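Uncharacterized HTH-type transcriptional regulator SAR2349 (Staphylococcus aureus, PDB 4EM2) probably binds DNA as a MarR-family transcription factor of the winged-helix type, and binds salicylate at several sites. Local coordinates at residues 65-68 with 69-72. Residues are numbered along the deposited sequence; the frame is centred on the assembly and turned at random.
Sequences GQWL and ILRD. With SAL (2-hydroxybenzoic acid), chain C; SAL (2-hydroxybenzoic acid), chain E; SAL (2-hydroxybenzoic acid), chain B.
W67 and R71, one helical turn apart, are tied by the i to i+4 backbone hydrogen bond from R71 N to W67 O (2.8 Å), and their side chains then run out toward bound salicylate. CB of R71 sits over one face of the indole, offset toward the rim, while L70 CD2 meets W67 CE3 at 4.1 Å; this is the well-packed, buried part. With CG anti to the backbone N (chi1 -177°) and a bend at chi3 (63°), the arginine lies alongside L68, bringing NH2 to 3.4 Å from L68 CD2. The guanidinium end is the polar, partly exposed side. A water in its plane accepts from R71 NE (2.8 Å) and donates to L68 O, which also receives D72 N. R71 NH2 donates to the hydroxyl O2 of one salicylate (3.0 Å), and NH1 approaches carboxylate O1' of another, beside W67, to 3.2 Å. A third lies by G65, L68 and I69, its ring C5 3.5 Å from G65 CA. One helix of this MarR-family protein thus lines three salicylate pockets. Around it, W67 and L70 press on L131 of helix 126-148, I69 on helix 92-104, and D72 forms a salt bridge with R87 of helix 81-88.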
ATOM      1  N   GLY A  65       6.452  -0.777  -3.949  1.00 25.57           N
ATOM      2  CA  GLY A  65       6.118   0.632  -4.229  1.00 24.41           C
ATOM      3  C   GLY A  65       4.976   0.724  -5.248  1.00 23.38           C
ATOM      4  O   GLY A  65       3.992   1.466  -5.080  1.00 24.36           O
ATOM      5  N   GLN A  66       5.130  -0.059  -6.311  1.00 22.96           N
ATOM      6  CA  GLN A  66       4.175  -0.202  -7.406  1.00 23.32           C
ATOM      7  C   GLN A  66       2.800  -0.667  -6.858  1.00 22.80           C
ATOM      8  O   GLN A  66       1.778  -0.098  -7.166  1.00 22.85           O
ATOM      9  CB  GLN A  66       4.723  -1.244  -8.391  1.00 23.77           C
ATOM     10  CG  GLN A  66       5.976  -0.767  -9.113  1.00 27.14           C
ATOM     11  CD  GLN A  66       6.509  -1.825 -10.087  1.00 26.79           C
ATOM     12  OE1 GLN A  66       6.058  -2.945 -10.068  1.00 25.23           O
ATOM     13  NE2 GLN A  66       7.501  -1.456 -10.902  1.00 27.75           N
ATOM     14  N   TRP A  67       2.798  -1.662  -5.995  1.00 22.56           N
ATOM     15  CA  TRP A  67       1.546  -2.097  -5.456  1.00 23.46           C
ATOM     16  C   TRP A  67       0.837  -1.003  -4.661  1.00 23.52           C
ATOM     17  O   TRP A  67      -0.373  -0.792  -4.787  1.00 24.25           O
ATOM     18  CB  TRP A  67       1.778  -3.332  -4.581  1.00 26.79           C
ATOM     19  CG  TRP A  67       0.539  -3.622  -3.732  1.00 29.22           C
ATOM     20  CD1 TRP A  67       0.431  -3.444  -2.389  1.00 31.68           C
ATOM     21  CD2 TRP A  67      -0.742  -4.074  -4.190  1.00 27.75           C
ATOM     22  NE1 TRP A  67      -0.836  -3.756  -1.975  1.00 31.23           N
ATOM     23  CE2 TRP A  67      -1.581  -4.161  -3.053  1.00 30.52           C
ATOM     24  CE3 TRP A  67      -1.265  -4.433  -5.440  1.00 28.25           C
ATOM     25  CZ2 TRP A  67      -2.947  -4.609  -3.127  1.00 28.08           C
ATOM     26  CZ3 TRP A  67      -2.636  -4.887  -5.512  1.00 28.28           C
ATOM     27  CH2 TRP A  67      -3.436  -4.961  -4.364  1.00 29.00           C
ATOM     28  N   LEU A  68       1.580  -0.254  -3.859  1.00 21.35           N
ATOM     29  CA  LEU A  68       0.930   0.771  -3.056  1.00 20.45           C
ATOM     30  C   LEU A  68       0.256   1.827  -3.897  1.00 22.74           C
ATOM     31  O   LEU A  68      -0.897   2.284  -3.591  1.00 23.09           O
ATOM     32  CB  LEU A  68       1.976   1.405  -2.083  1.00 21.66           C
ATOM     33  CG  LEU A  68       2.454   0.396  -1.016  1.00 21.88           C
ATOM     34  CD1 LEU A  68       3.590   1.100  -0.122  1.00 25.72           C
ATOM     35  CD2 LEU A  68       1.286   0.020  -0.088  1.00 25.60           C
ATOM     36  N   ILE A  69       0.945   2.253  -4.959  1.00 22.89           N
ATOM     37  CA  ILE A  69       0.368   3.291  -5.837  1.00 22.88           C
ATOM     38  C   ILE A  69      -0.823   2.649  -6.583  1.00 25.32           C
ATOM     39  O   ILE A  69      -1.875   3.281  -6.725  1.00 26.48           O
ATOM     40  CB  ILE A  69       1.397   3.772  -6.862  1.00 23.81           C
ATOM     41  CG1 ILE A  69       2.581   4.487  -6.142  1.00 24.41           C
ATOM     42  CG2 ILE A  69       0.740   4.699  -7.894  1.00 25.20           C
ATOM     43  CD1 ILE A  69       2.202   5.530  -5.236  1.00 26.16           C
ATOM     44  N   LEU A  70      -0.654   1.401  -7.025  1.00 23.35           N
ATOM     45  CA  LEU A  70      -1.740   0.721  -7.752  1.00 24.66           C
ATOM     46  C   LEU A  70      -2.998   0.680  -6.888  1.00 24.50           C
ATOM     47  O   LEU A  70      -4.098   1.036  -7.342  1.00 24.67           O
ATOM     48  CB  LEU A  70      -1.349  -0.715  -8.133  1.00 23.81           C
ATOM     49  CG  LEU A  70      -2.417  -1.481  -8.987  1.00 26.28           C
ATOM     50  CD1 LEU A  70      -2.459  -0.813 -10.385  1.00 28.39           C
ATOM     51  CD2 LEU A  70      -2.109  -2.971  -9.160  1.00 25.04           C
ATOM     52  N   ARG A  71      -2.815   0.291  -5.629  1.00 23.72           N
ATOM     53  CA  ARG A  71      -3.906   0.160  -4.701  1.00 24.78           C
ATOM     54  C   ARG A  71      -4.527   1.521  -4.490  1.00 25.20           C
ATOM     55  O   ARG A  71      -5.761   1.664  -4.448  1.00 25.25           O
ATOM     56  CB  ARG A  71      -3.388  -0.411  -3.352  1.00 25.70           C
ATOM     57  CG  ARG A  71      -4.507  -0.684  -2.273  1.00 28.07           C
ATOM     58  CD  ARG A  71      -3.892  -1.308  -0.965  1.00 29.06           C
ATOM     59  NE  ARG A  71      -2.957  -0.365  -0.321  1.00 33.14           N
ATOM     60  CZ  ARG A  71      -2.457  -0.515   0.925  1.00 36.36           C
ATOM     61  NH1 ARG A  71      -2.795  -1.585   1.653  1.00 33.17           N
ATOM     62  NH2 ARG A  71      -1.663   0.438   1.471  1.00 34.52           N
ATOM     63  N   ASP A  72      -3.672   2.529  -4.328  1.00 25.69           N
ATOM     64  CA  ASP A  72      -4.168   3.871  -4.085  1.00 26.26           C
ATOM     65  C   ASP A  72      -5.061   4.316  -5.239  1.00 25.15           C
ATOM     66  O   ASP A  72      -6.125   4.892  -5.017  1.00 24.80           O
ATOM     67  CB  ASP A  72      -3.016   4.871  -3.914  1.00 25.07           C
ATOM     68  CG  ASP A  72      -3.513   6.313  -3.804  1.00 29.25           C
ATOM     69  OD1 ASP A  72      -3.716   6.935  -4.888  1.00 30.09           O
ATOM     70  OD2 ASP A  72      -3.715   6.800  -2.666  1.00 24.45           O
TER
HETATM   71  C1' SAL C 502      -1.341  -5.161   3.065  1.00 40.19           C
HETATM   72  O1' SAL C 502      -2.319  -4.502   2.825  1.00 37.88           O
HETATM   73  O2' SAL C 502      -1.006  -5.429   4.318  1.00 42.30           O
HETATM   74  C1  SAL C 502      -0.549  -5.699   1.969  1.00 41.05           C
HETATM   75  C2  SAL C 502      -0.954  -5.431   0.627  1.00 42.58           C
HETATM   76  C3  SAL C 502      -0.188  -5.971  -0.441  1.00 43.30           C
HETATM   77  C4  SAL C 502       0.967  -6.760  -0.183  1.00 42.84           C
HETATM   78  C5  SAL C 502       1.367  -7.014   1.161  1.00 43.60           C
HETATM   79  C6  SAL C 502       0.609  -6.486   2.236  1.00 41.52           C
HETATM   80  O2  SAL C 502      -2.087  -4.646   0.390  1.00 41.28           O
HETATM   81  C1' SAL E 504       4.155   4.357  -1.098  1.00 49.67           C
HETATM   82  O1' SAL E 504       4.100   4.068   0.103  1.00 49.75           O
HETATM   83  O2' SAL E 504       3.037   4.809  -1.708  1.00 49.30           O
HETATM   84  C1  SAL E 504       5.441   4.254  -1.872  1.00 47.13           C
HETATM   85  C2  SAL E 504       6.709   4.193  -1.184  1.00 47.59           C
HETATM   86  C3  SAL E 504       7.910   4.107  -1.964  1.00 48.42           C
HETATM   87  C4  SAL E 504       7.855   4.080  -3.393  1.00 48.69           C
HETATM   88  C5  SAL E 504       6.598   4.138  -4.070  1.00 46.46           C
HETATM   89  C6  SAL E 504       5.407   4.222  -3.322  1.00 46.02           C
HETATM   90  O2  SAL E 504       6.776   4.223   0.227  1.00 47.59           O
HETATM   91  C1' SAL B 501       2.360   0.847   4.031  1.00 37.82           C
HETATM   92  O1' SAL B 501       1.332   1.519   4.175  1.00 38.52           O
HETATM   93  O2' SAL B 501       3.586   1.368   4.310  1.00 34.65           O
HETATM   94  C1  SAL B 501       2.281  -0.499   3.473  1.00 32.61           C
HETATM   95  C2  SAL B 501       1.038  -1.183   3.351  1.00 33.37           C
HETATM   96  C3  SAL B 501       0.978  -2.468   2.793  1.00 33.01           C
HETATM   97  C4  SAL B 501       2.164  -3.075   2.352  1.00 32.35           C
HETATM   98  C5  SAL B 501       3.399  -2.403   2.481  1.00 32.03           C
HETATM   99  C6  SAL B 501       3.460  -1.125   3.039  1.00 32.44           C
HETATM  100  O2  SAL B 501      -0.059  -0.616   3.754  1.00 36.60           O
HETATM  101  O   HOH W   1      -1.925   2.121  -1.013  1.00 30.50           O